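Local coordinates for TRAP dicarboxylate transporter-DctP subunit (Desulfovibrio salexigens, PDB 4N6D), which probably binds a small organic acid in the periplasm and delivers it to a TRAP-type membrane transporter, at residues Gly173-Ile178 against Gly205-Phe210; Glu49-Glu54 against Arg260-Trp265; Leu124-Thr129 against Glu330-Lys335. All coordinates share one frame; numbering follows the deposited sequence. Where two conformers were deposited one is given.

Starting from the N terminus, helix 43-58 opens contact 2 at E49-E54. Helix 117-131 then opens contact 3 at L124-T129. Contact 1 follows and closes quickly: G173-I178 meets G205-F210 after only 26 intervening residues, inside both larger loops. R260-W265, on the long helix 249-285, closes contact 2. E330-K335, on helix 322-337, closes contact 3, so these two loops cross. Contacts 2 and 3 touch through a salt bridge of R260 with D126 and through packing of W125 on A263. Together they tie four helices. Contact 1 stands apart, its centre about 28 Å from that of contact 2, and joins helix 173-181 to strand 205-208.

Contact 1. Residues Gly173-Ile178 against Gly205-Phe210; sequences GILSKI and GLFSSF
The F207 ring has L175 on one face and I178 at its edge. L175 CD2 sits over the middle of that face, 3.9 Å from the ring centroid and 7° off the normal. This is a CH-pi contact in which the methyl carbon lies almost exactly above the ring centre. I178 comes in near the ring plane instead, where its CG2 lies 4.3 Å from F207 CE2. The second methyl of L175 lies beside the root of the ring, with CD1 3.5 Å from F207 O. Higher up the same side chain, L175 CB is 3.9 Å from F207 CD2.

The leucine torsions place the two methyls. With CG anti to the carbonyl carbon (chi1 -65°), the side chain swings toward the strand. A chi2 of -179° then extends CD1 to the F207 carbonyl and leaves CD2 over the ring.

The fold here is the alpha/beta architecture of a type II periplasmic binding protein. Helix 173-181 follows strand 168-170 and leads into strand 185-187, which runs parallel to it, so the helix is the crossover of a beta-alpha-beta unit. Strand 205-208 belongs to a four-stranded mixed sheet, beside strand 151-154. G205 and F207 also make backbone hydrogen bonds with R170, so the strand links that sheet to the beta-alpha-beta unit.

All three touching residues are buried, and the contact between them is apolar. F207 also touches I152 and T230, while L175 leans on Y233 and I178 packs against L307 of helix 294-317.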
loop_
_atom_site.group_PDB
_atom_site.type_symbol
_atom_site.label_atom_id
_atom_site.label_comp_id
_atom_site.label_asym_id
_atom_site.label_seq_id
_atom_site.Cartn_x
_atom_site.Cartn_y
_atom_site.Cartn_z
ATOM N N GLY A 173 -4.100 3.702 12.977
ATOM C CA GLY A 173 -4.749 4.398 11.873
ATOM C C GLY A 173 -6.115 3.840 11.497
ATOM O O GLY A 173 -6.956 3.588 12.356
ATOM N N ILE A 174 -6.368 3.709 10.200
ATOM C CA ILE A 174 -7.703 3.304 9.756
ATOM C C ILE A 174 -8.058 1.893 10.188
ATOM O O ILE A 174 -9.235 1.578 10.394
ATOM C CB ILE A 174 -7.865 3.438 8.225
ATOM C CG1 ILE A 174 -9.340 3.347 7.845
ATOM C CG2 ILE A 174 -7.094 2.384 7.485
ATOM C CD1 ILE A 174 -9.586 3.843 6.466
ATOM N N LEU A 175 -7.061 1.026 10.294
ATOM C CA LEU A 175 -7.331 -0.353 10.706
ATOM C C LEU A 175 -7.841 -0.407 12.148
ATOM O O LEU A 175 -8.679 -1.240 12.484
ATOM C CB LEU A 175 -6.094 -1.219 10.547
ATOM C CG LEU A 175 -5.616 -1.400 9.106
ATOM C CD1 LEU A 175 -4.406 -2.309 9.103
ATOM C CD2 LEU A 175 -6.708 -1.951 8.211
ATOM N N SER A 176 -7.339 0.472 13.014
ATOM C CA SER A 176 -7.876 0.546 14.368
ATOM C C SER A 176 -9.339 0.966 14.321
ATOM O O SER A 176 -10.175 0.423 15.034
ATOM C CB SER A 176 -7.087 1.526 15.233
ATOM O OG SER A 176 -5.818 0.990 15.527
ATOM N N LYS A 177 -9.646 1.948 13.478
ATOM C CA LYS A 177 -11.012 2.442 13.387
ATOM C C LYS A 177 -11.925 1.303 12.956
ATOM O O LYS A 177 -13.024 1.125 13.513
ATOM C CB LYS A 177 -11.106 3.637 12.430
ATOM C CG LYS A 177 -10.502 4.916 12.977
ATOM C CD LYS A 177 -10.516 6.034 11.930
ATOM C CE LYS A 177 -10.477 7.395 12.575
ATOM N NZ LYS A 177 -11.726 7.691 13.331
ATOM N N ILE A 178 -11.469 0.537 11.967
ATOM C CA ILE A 178 -12.228 -0.616 11.491
ATOM C C ILE A 178 -12.442 -1.637 12.601
ATOM O O ILE A 178 -13.562 -2.100 12.839
ATOM C CB ILE A 178 -11.558 -1.222 10.270
ATOM C CG1 ILE A 178 -11.671 -0.238 9.102
ATOM C CG2 ILE A 178 -12.182 -2.560 9.932
ATOM C CD1 ILE A 178 -10.824 -0.597 7.913
ATOM N N GLY A 205 -3.455 -10.922 18.136
ATOM C CA GLY A 205 -3.202 -10.969 16.707
ATOM C C GLY A 205 -2.800 -9.605 16.185
ATOM O O GLY A 205 -2.611 -8.661 16.959
ATOM N N LEU A 206 -2.660 -9.496 14.875
ATOM C CA LEU A 206 -2.370 -8.207 14.279
ATOM C C LEU A 206 -3.070 -8.032 12.947
ATOM O O LEU A 206 -3.497 -8.996 12.319
ATOM C CB LEU A 206 -0.862 -7.972 14.151
ATOM C CG LEU A 206 -0.052 -8.751 13.117
ATOM C CD1 LEU A 206 1.322 -8.125 12.998
ATOM C CD2 LEU A 206 0.091 -10.197 13.485
ATOM N N PHE A 207 -3.199 -6.773 12.547
ATOM C CA PHE A 207 -3.904 -6.394 11.332
ATOM C C PHE A 207 -2.853 -5.778 10.430
ATOM O O PHE A 207 -2.371 -4.646 10.671
ATOM C CB PHE A 207 -4.975 -5.375 11.685
ATOM C CG PHE A 207 -6.205 -5.410 10.801
ATOM C CD1 PHE A 207 -6.191 -5.969 9.532
ATOM C CD2 PHE A 207 -7.373 -4.823 11.259
ATOM C CE1 PHE A 207 -7.368 -5.965 8.736
ATOM C CE2 PHE A 207 -8.530 -4.810 10.487
ATOM C CZ PHE A 207 -8.525 -5.386 9.223
ATOM N N SER A 208 -2.438 -6.540 9.426
ATOM C CA SER A 208 -1.367 -6.113 8.543
ATOM C C SER A 208 -1.385 -6.965 7.273
ATOM O O SER A 208 -2.226 -7.832 7.095
ATOM C CB SER A 208 -0.024 -6.270 9.260
ATOM O OG SER A 208 0.996 -5.548 8.594
ATOM N N SER A 209 -0.454 -6.727 6.366
ATOM C CA SER A 209 -0.382 -7.599 5.214
ATOM C C SER A 209 0.332 -8.905 5.581
ATOM O O SER A 209 1.113 -8.970 6.533
ATOM C CB SER A 209 0.253 -6.921 3.997
ATOM O OG SER A 209 1.505 -6.388 4.300
ATOM N N PHE A 210 0.036 -9.946 4.823
ATOM C CA PHE A 210 0.500 -11.300 5.124
ATOM C C PHE A 210 2.011 -11.482 5.050
ATOM O O PHE A 210 2.525 -12.471 5.578
ATOM C CB PHE A 210 -0.145 -12.322 4.172
ATOM C CG PHE A 210 -1.596 -12.658 4.470
ATOM C CD1 PHE A 210 -2.094 -12.663 5.761
ATOM C CD2 PHE A 210 -2.453 -12.998 3.439
ATOM C CE1 PHE A 210 -3.431 -12.998 6.021
ATOM C CE2 PHE A 210 -3.775 -13.333 3.680
ATOM C CZ PHE A 210 -4.272 -13.347 4.971
#

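Contact 2. Residues Glu49-Glu54 against Arg260-Trp265; sequences ERWKQE and REQAEW
R50 lays its whole side chain along the face of W265. It starts at the six-membered end of the indole, where CB is 3.9 Å from W265 CH2. CG comes next, 3.6 Å from W265 CZ2. CD then stands over the five-membered ring, 3.6 Å from its centroid, as a CH-pi contact. NE is 3.5 Å from W265 CD1. The guanidinium, of which NE is the first atom, lies flat on the indole, with centres 3.9 Å apart and planes only 5° from parallel. The bend at chi2 (-100°) turns the chain so that it follows the ring. CZ makes the cation-pi contact.

The tip is held in its own plane as well. R50 NH1 donates to Q262 OE1 at 2.9 Å, with an N-H...O angle of 143°. On the guanidinium face opposite the indole, E54 CG lies 3.7 Å above the plane, so the group is sandwiched.

Q262 serves both neighbours on helix 43-58. Its amide also packs against W51, where NE2 is 3.7 Å from W51 CB and the amide plane stands nearly upright to the indole. NE2 is hydrogen-bonded to Q47 OE1.

This joins helix 43-58 to the long helix 249-285, whose local segments run roughly antiparallel, at an oblique angle. E261 OE1 lies near R50 NH2 without contact and pairs with R58 instead. The charge of R50 is thus probably stabilised by the indole pi cloud and the Q262 carbonyl, with E261 perhaps helping at longer range. Stack and hydrogen bond together fix the rotation of the guanidinium.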
loop_
_atom_site.group_PDB
_atom_site.type_symbol
_atom_site.label_atom_id
_atom_site.label_comp_id
_atom_site.label_asym_id
_atom_site.label_seq_id
_atom_site.Cartn_x
_atom_site.Cartn_y
_atom_site.Cartn_z
ATOM N N GLU A 49 15.221 -0.251 -6.183
ATOM C CA GLU A 49 16.442 -0.798 -6.786
ATOM C C GLU A 49 16.188 -1.316 -8.189
ATOM O O GLU A 49 17.031 -1.173 -9.061
ATOM C CB GLU A 49 17.052 -1.921 -5.941
ATOM C CG GLU A 49 17.491 -1.486 -4.555
ATOM C CD GLU A 49 18.594 -0.443 -4.577
ATOM O OE1 GLU A 49 19.350 -0.386 -5.566
ATOM O OE2 GLU A 49 18.694 0.329 -3.605
ATOM N N ARG A 50 15.037 -1.949 -8.406
ATOM C CA ARG A 50 14.709 -2.452 -9.747
ATOM C C ARG A 50 14.508 -1.293 -10.726
ATOM O O ARG A 50 14.954 -1.343 -11.881
ATOM C CB ARG A 50 13.475 -3.344 -9.687
ATOM C CG ARG A 50 13.173 -4.070 -11.008
ATOM C CD ARG A 50 12.092 -3.367 -11.770
ATOM N NE ARG A 50 11.902 -3.995 -13.078
ATOM C CZ ARG A 50 11.060 -3.542 -14.003
ATOM N NH1 ARG A 50 10.304 -2.479 -13.753
ATOM N NH2 ARG A 50 10.964 -4.176 -15.175
ATOM N N TRP A 51 13.883 -0.229 -10.243
ATOM C CA TRP A 51 13.670 0.955 -11.056
ATOM C C TRP A 51 15.016 1.547 -11.463
ATOM O O TRP A 51 15.221 1.881 -12.627
ATOM C CB TRP A 51 12.848 1.958 -10.271
ATOM C CG TRP A 51 12.438 3.189 -11.037
ATOM C CD1 TRP A 51 11.307 3.336 -11.786
ATOM C CD2 TRP A 51 13.118 4.445 -11.082
ATOM N NE1 TRP A 51 11.253 4.603 -12.325
ATOM C CE2 TRP A 51 12.352 5.305 -11.904
ATOM C CE3 TRP A 51 14.311 4.929 -10.526
ATOM C CZ2 TRP A 51 12.720 6.618 -12.160
ATOM C CZ3 TRP A 51 14.685 6.244 -10.798
ATOM C CH2 TRP A 51 13.897 7.061 -11.611
ATOM N N LYS A 52 15.937 1.670 -10.509
ATOM C CA LYS A 52 17.295 2.101 -10.796
ATOM C C LYS A 52 17.933 1.262 -11.901
ATOM O O LYS A 52 18.538 1.778 -12.861
ATOM C CB LYS A 52 18.150 1.997 -9.524
ATOM C CG LYS A 52 19.661 1.984 -9.795
ATOM C CD LYS A 52 20.487 2.107 -8.523
ATOM C CE LYS A 52 21.981 1.944 -8.828
ATOM N NZ LYS A 52 22.853 2.310 -7.668
ATOM N N GLN A 53 17.817 -0.051 -11.759
ATOM C CA GLN A 53 18.436 -0.961 -12.724
ATOM C C GLN A 53 17.915 -0.663 -14.130
ATOM O O GLN A 53 18.680 -0.583 -15.079
ATOM C CB GLN A 53 18.129 -2.410 -12.358
ATOM C CG GLN A 53 18.845 -2.894 -11.098
ATOM C CD GLN A 53 18.233 -4.162 -10.519
ATOM O OE1 GLN A 53 17.499 -4.892 -11.198
ATOM N NE2 GLN A 53 18.530 -4.426 -9.252
ATOM N N GLU A 54 16.604 -0.505 -14.253
ATOM C CA GLU A 54 16.004 -0.292 -15.565
ATOM C C GLU A 54 16.322 1.087 -16.123
ATOM O O GLU A 54 16.558 1.240 -17.300
ATOM C CB GLU A 54 14.492 -0.506 -15.503
ATOM C CG GLU A 54 14.078 -1.974 -15.511
ATOM C CD GLU A 54 14.783 -2.805 -16.607
ATOM O OE1 GLU A 54 14.735 -2.458 -17.822
ATOM O OE2 GLU A 54 15.424 -3.802 -16.243
ATOM N N ARG A 260 3.740 3.327 -15.580
ATOM C CA ARG A 260 2.804 2.210 -15.494
ATOM C C ARG A 260 3.536 0.885 -15.261
ATOM O O ARG A 260 3.094 0.044 -14.469
ATOM C CB ARG A 260 1.949 2.111 -16.760
ATOM C CG ARG A 260 0.846 1.093 -16.619
ATOM C CD ARG A 260 0.366 0.629 -17.983
ATOM N NE ARG A 260 -0.523 -0.518 -17.834
ATOM C CZ ARG A 260 -1.777 -0.422 -17.436
ATOM N NH1 ARG A 260 -2.295 0.774 -17.194
ATOM N NH2 ARG A 260 -2.522 -1.518 -17.310
ATOM N N GLU A 261 4.658 0.697 -15.942
ATOM C CA GLU A 261 5.409 -0.542 -15.828
ATOM C C GLU A 261 5.809 -0.772 -14.380
ATOM O O GLU A 261 5.728 -1.884 -13.868
ATOM C CB GLU A 261 6.691 -0.507 -16.656
ATOM C CG GLU A 261 6.517 -0.366 -18.140
ATOM C CD GLU A 261 7.822 -0.593 -18.895
ATOM O OE1 GLU A 261 8.751 -1.172 -18.294
ATOM O OE2 GLU A 261 7.893 -0.208 -20.089
ATOM N N GLN A 262 6.302 0.273 -13.726
ATOM C CA GLN A 262 6.803 0.116 -12.365
ATOM C C GLN A 262 5.670 -0.113 -11.370
ATOM O O GLN A 262 5.847 -0.824 -10.374
ATOM C CB GLN A 262 7.690 1.306 -11.964
ATOM C CG GLN A 262 8.459 1.109 -10.676
ATOM C CD GLN A 262 9.522 0.061 -10.795
ATOM O OE1 GLN A 262 9.865 -0.353 -11.889
ATOM N NE2 GLN A 262 10.070 -0.357 -9.665
ATOM N N ALA A 263 4.508 0.484 -11.625
ATOM C CA ALA A 263 3.332 0.222 -10.804
ATOM C C ALA A 263 3.013 -1.289 -10.861
ATOM O O ALA A 263 2.823 -1.953 -9.828
ATOM C CB ALA A 263 2.139 1.051 -11.302
ATOM N N GLU A 264 2.945 -1.829 -12.076
ATOM C CA GLU A 264 2.676 -3.259 -12.271
ATOM C C GLU A 264 3.770 -4.130 -11.669
ATOM O O GLU A 264 3.496 -5.115 -10.995
ATOM C CB GLU A 264 2.530 -3.588 -13.759
ATOM C CG GLU A 264 2.197 -5.037 -14.032
ATOM C CD GLU A 264 1.842 -5.309 -15.488
ATOM O OE1 GLU A 264 1.452 -4.374 -16.209
ATOM O OE2 GLU A 264 1.954 -6.469 -15.909
ATOM N N TRP A 265 5.019 -3.768 -11.914
ATOM C CA TRP A 265 6.130 -4.584 -11.442
ATOM C C TRP A 265 6.100 -4.695 -9.931
ATOM O O TRP A 265 6.331 -5.774 -9.368
ATOM C CB TRP A 265 7.488 -4.008 -11.880
ATOM C CG TRP A 265 8.581 -4.949 -11.546
ATOM C CD1 TRP A 265 9.107 -5.898 -12.362
ATOM C CD2 TRP A 265 9.256 -5.078 -10.290
ATOM N NE1 TRP A 265 10.088 -6.613 -11.696
ATOM C CE2 TRP A 265 10.190 -6.125 -10.421
ATOM C CE3 TRP A 265 9.172 -4.409 -9.072
ATOM C CZ2 TRP A 265 11.034 -6.506 -9.374
ATOM C CZ3 TRP A 265 10.009 -4.793 -8.042
ATOM C CH2 TRP A 265 10.912 -5.838 -8.200
#

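Contact 3. Residues Leu124-Thr129 against Glu330-Lys335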
loop_
_atom_site.group_PDB
_atom_site.type_symbol
_atom_site.label_atom_id
_atom_site.label_comp_id
_atom_site.label_asym_id
_atom_site.label_seq_id
_atom_site.Cartn_x
_atom_site.Cartn_y
_atom_site.Cartn_z
ATOM N N LEU A 124 -4.496 2.458 -8.903
ATOM C CA LEU A 124 -4.005 3.731 -8.370
ATOM C C LEU A 124 -3.315 4.579 -9.447
ATOM O O LEU A 124 -3.577 5.795 -9.563
ATOM C CB LEU A 124 -3.066 3.470 -7.192
ATOM C CG LEU A 124 -2.365 4.660 -6.535
ATOM C CD1 LEU A 124 -3.320 5.668 -5.916
ATOM C CD2 LEU A 124 -1.425 4.088 -5.533
ATOM N N TRP A 125 -2.438 3.948 -10.215
ATOM C CA TRP A 125 -1.722 4.646 -11.290
ATOM C C TRP A 125 -2.717 5.174 -12.328
ATOM O O TRP A 125 -2.611 6.326 -12.783
ATOM C CB TRP A 125 -0.700 3.705 -11.947
ATOM C CG TRP A 125 -0.038 4.350 -13.101
ATOM C CD1 TRP A 125 -0.264 4.089 -14.424
ATOM C CD2 TRP A 125 0.909 5.417 -13.058
ATOM N NE1 TRP A 125 0.496 4.923 -15.208
ATOM C CE2 TRP A 125 1.240 5.737 -14.392
ATOM C CE3 TRP A 125 1.520 6.129 -12.018
ATOM C CZ2 TRP A 125 2.145 6.744 -14.714
ATOM C CZ3 TRP A 125 2.437 7.120 -12.343
ATOM C CH2 TRP A 125 2.743 7.413 -13.673
ATOM N N ASP A 126 -3.683 4.338 -12.715
ATOM C CA ASP A 126 -4.693 4.776 -13.665
ATOM C C ASP A 126 -5.528 5.945 -13.130
ATOM O O ASP A 126 -5.870 6.873 -13.880
ATOM C CB ASP A 126 -5.653 3.646 -14.066
ATOM C CG ASP A 126 -5.061 2.676 -15.061
ATOM O OD1 ASP A 126 -3.955 2.926 -15.587
ATOM O OD2 ASP A 126 -5.762 1.681 -15.366
ATOM N N LEU A 127 -5.886 5.898 -11.848
ATOM C CA LEU A 127 -6.684 6.962 -11.283
ATOM C C LEU A 127 -5.888 8.262 -11.302
ATOM O O LEU A 127 -6.423 9.314 -11.660
ATOM C CB LEU A 127 -7.158 6.627 -9.861
ATOM C CG LEU A 127 -8.135 7.657 -9.307
ATOM C CD1 LEU A 127 -9.551 7.436 -9.875
ATOM C CD2 LEU A 127 -8.154 7.662 -7.771
ATOM N N TYR A 128 -4.620 8.183 -10.907
ATOM C CA TYR A 128 -3.748 9.347 -10.930
ATOM C C TYR A 128 -3.638 9.903 -12.343
ATOM O O TYR A 128 -3.757 11.109 -12.552
ATOM C CB TYR A 128 -2.348 9.023 -10.371
ATOM C CG TYR A 128 -1.362 10.080 -10.803
ATOM C CD1 TYR A 128 -1.356 11.325 -10.194
ATOM C CD2 TYR A 128 -0.527 9.861 -11.887
ATOM C CE1 TYR A 128 -0.506 12.305 -10.624
ATOM C CE2 TYR A 128 0.325 10.845 -12.319
ATOM C CZ TYR A 128 0.327 12.049 -11.687
ATOM O OH TYR A 128 1.185 13.031 -12.126
ATOM N N THR A 129 -3.417 9.035 -13.321
ATOM C CA THR A 129 -3.217 9.478 -14.688
ATOM C C THR A 129 -4.476 10.163 -15.234
ATOM O O THR A 129 -4.398 11.123 -16.016
ATOM C CB THR A 129 -2.839 8.306 -15.589
ATOM O OG1 THR A 129 -1.555 7.813 -15.177
ATOM C CG2 THR A 129 -2.787 8.753 -17.037
ATOM N N GLU A 330 -13.994 1.799 -8.506
ATOM C CA GLU A 330 -14.606 0.465 -8.645
ATOM C C GLU A 330 -14.479 -0.039 -10.088
ATOM O O GLU A 330 -14.278 -1.234 -10.337
ATOM C CB GLU A 330 -16.072 0.470 -8.197
ATOM C CG GLU A 330 -16.839 -0.836 -8.459
ATOM C CD GLU A 330 -16.397 -2.032 -7.620
ATOM O OE1 GLU A 330 -15.488 -1.916 -6.769
ATOM O OE2 GLU A 330 -17.007 -3.101 -7.805
ATOM N N GLU A 331 -14.629 0.869 -11.039
ATOM C CA GLU A 331 -14.478 0.500 -12.439
ATOM C C GLU A 331 -13.067 -0.051 -12.665
ATOM O O GLU A 331 -12.896 -1.063 -13.343
ATOM C CB GLU A 331 -14.760 1.696 -13.357
ATOM C CG GLU A 331 -14.501 1.414 -14.854
ATOM C CD GLU A 331 -14.837 2.568 -15.773
ATOM O OE1 GLU A 331 -14.965 3.712 -15.289
ATOM O OE2 GLU A 331 -14.996 2.324 -16.998
ATOM N N LEU A 332 -12.068 0.614 -12.095
ATOM C CA LEU A 332 -10.683 0.178 -12.217
ATOM C C LEU A 332 -10.431 -1.138 -11.474
ATOM O O LEU A 332 -9.673 -1.984 -11.959
ATOM C CB LEU A 332 -9.733 1.280 -11.726
ATOM C CG LEU A 332 -9.739 2.515 -12.627
ATOM C CD1 LEU A 332 -9.024 3.652 -11.922
ATOM C CD2 LEU A 332 -9.069 2.224 -13.966
ATOM N N ARG A 333 -11.056 -1.325 -10.312
ATOM C CA ARG A 333 -10.920 -2.586 -9.594
ATOM C C ARG A 333 -11.401 -3.761 -10.468
ATOM O O ARG A 333 -10.737 -4.794 -10.594
ATOM C CB ARG A 333 -11.736 -2.570 -8.281
ATOM C CG ARG A 333 -11.425 -3.788 -7.384
ATOM C CD ARG A 333 -12.338 -3.905 -6.170
ATOM N NE ARG A 333 -13.703 -4.152 -6.584
ATOM C CZ ARG A 333 -14.178 -5.328 -6.970
ATOM N NH1 ARG A 333 -13.416 -6.416 -6.958
ATOM N NH2 ARG A 333 -15.442 -5.419 -7.354
ATOM N N ILE A 334 -12.592 -3.604 -11.035
ATOM C CA ILE A 334 -13.127 -4.646 -11.897
ATOM C C ILE A 334 -12.210 -4.880 -13.111
ATOM O O ILE A 334 -12.020 -6.018 -13.558
ATOM C CB ILE A 334 -14.550 -4.305 -12.334
ATOM C CG1 ILE A 334 -15.460 -4.303 -11.119
ATOM C CG2 ILE A 334 -15.081 -5.346 -13.324
ATOM C CD1 ILE A 334 -16.855 -3.751 -11.383
ATOM N N LYS A 335 -11.673 -3.811 -13.679
ATOM C CA LYS A 335 -10.762 -3.967 -14.815
ATOM C C LYS A 335 -9.583 -4.901 -14.483
ATOM O O LYS A 335 -9.153 -5.702 -15.319
ATOM C CB LYS A 335 -10.219 -2.589 -15.228
ATOM C CG LYS A 335 -9.206 -2.585 -16.365
ATOM C CD LYS A 335 -8.786 -1.121 -16.599
ATOM C CE LYS A 335 -7.736 -0.938 -17.675
ATOM N NZ LYS A 335 -7.293 0.509 -17.649
#
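D126 and K335 meet from opposite directions in a salt bridge, K335 NZ to D126 OD2 at 3.0 Å. The ammonium approaches the syn side of OD2, 34° out of the carboxylate plane. K335 can span the gap because its chain is fully extended. OD2 also has a second partner, the hydroxyl of Y336, and OD1 pairs with R260 NH1. Both carboxylate oxygens are therefore engaged, which probably helps keep D126 charged.

L332 packs beside this bridge. Its CD2 lies 3.6 Å from D126 OD2 and 3.7 Å from D126 CB. CD1 also touches D126 CB and lies against L127, 4.1 Å from L127 CB. Aliphatic carbon thus packs beside the charged pair.

Each helix also settles its own polar groups. T129 OG1 donates a hydrogen bond to W125 O at 3.0 Å from above the carbonyl plane, while T129 N reaches the same oxygen from the other face. R333 grips E330 side-on: NE meets OE1 at 2.9 Å and NH2 meets OE2 at 2.8 Å. R333 NH1 goes to E337.

L127 extends the apolar packing to V325 and V329 of helix 322-337. This is an oblique, roughly antiparallel helix pair, with a leucine at its middle and a salt bridge to the exposed K335 beside it. It packs a helix near the C terminus onto helix 117-131, within the alpha/beta fold of a DctP-family solute-binding protein.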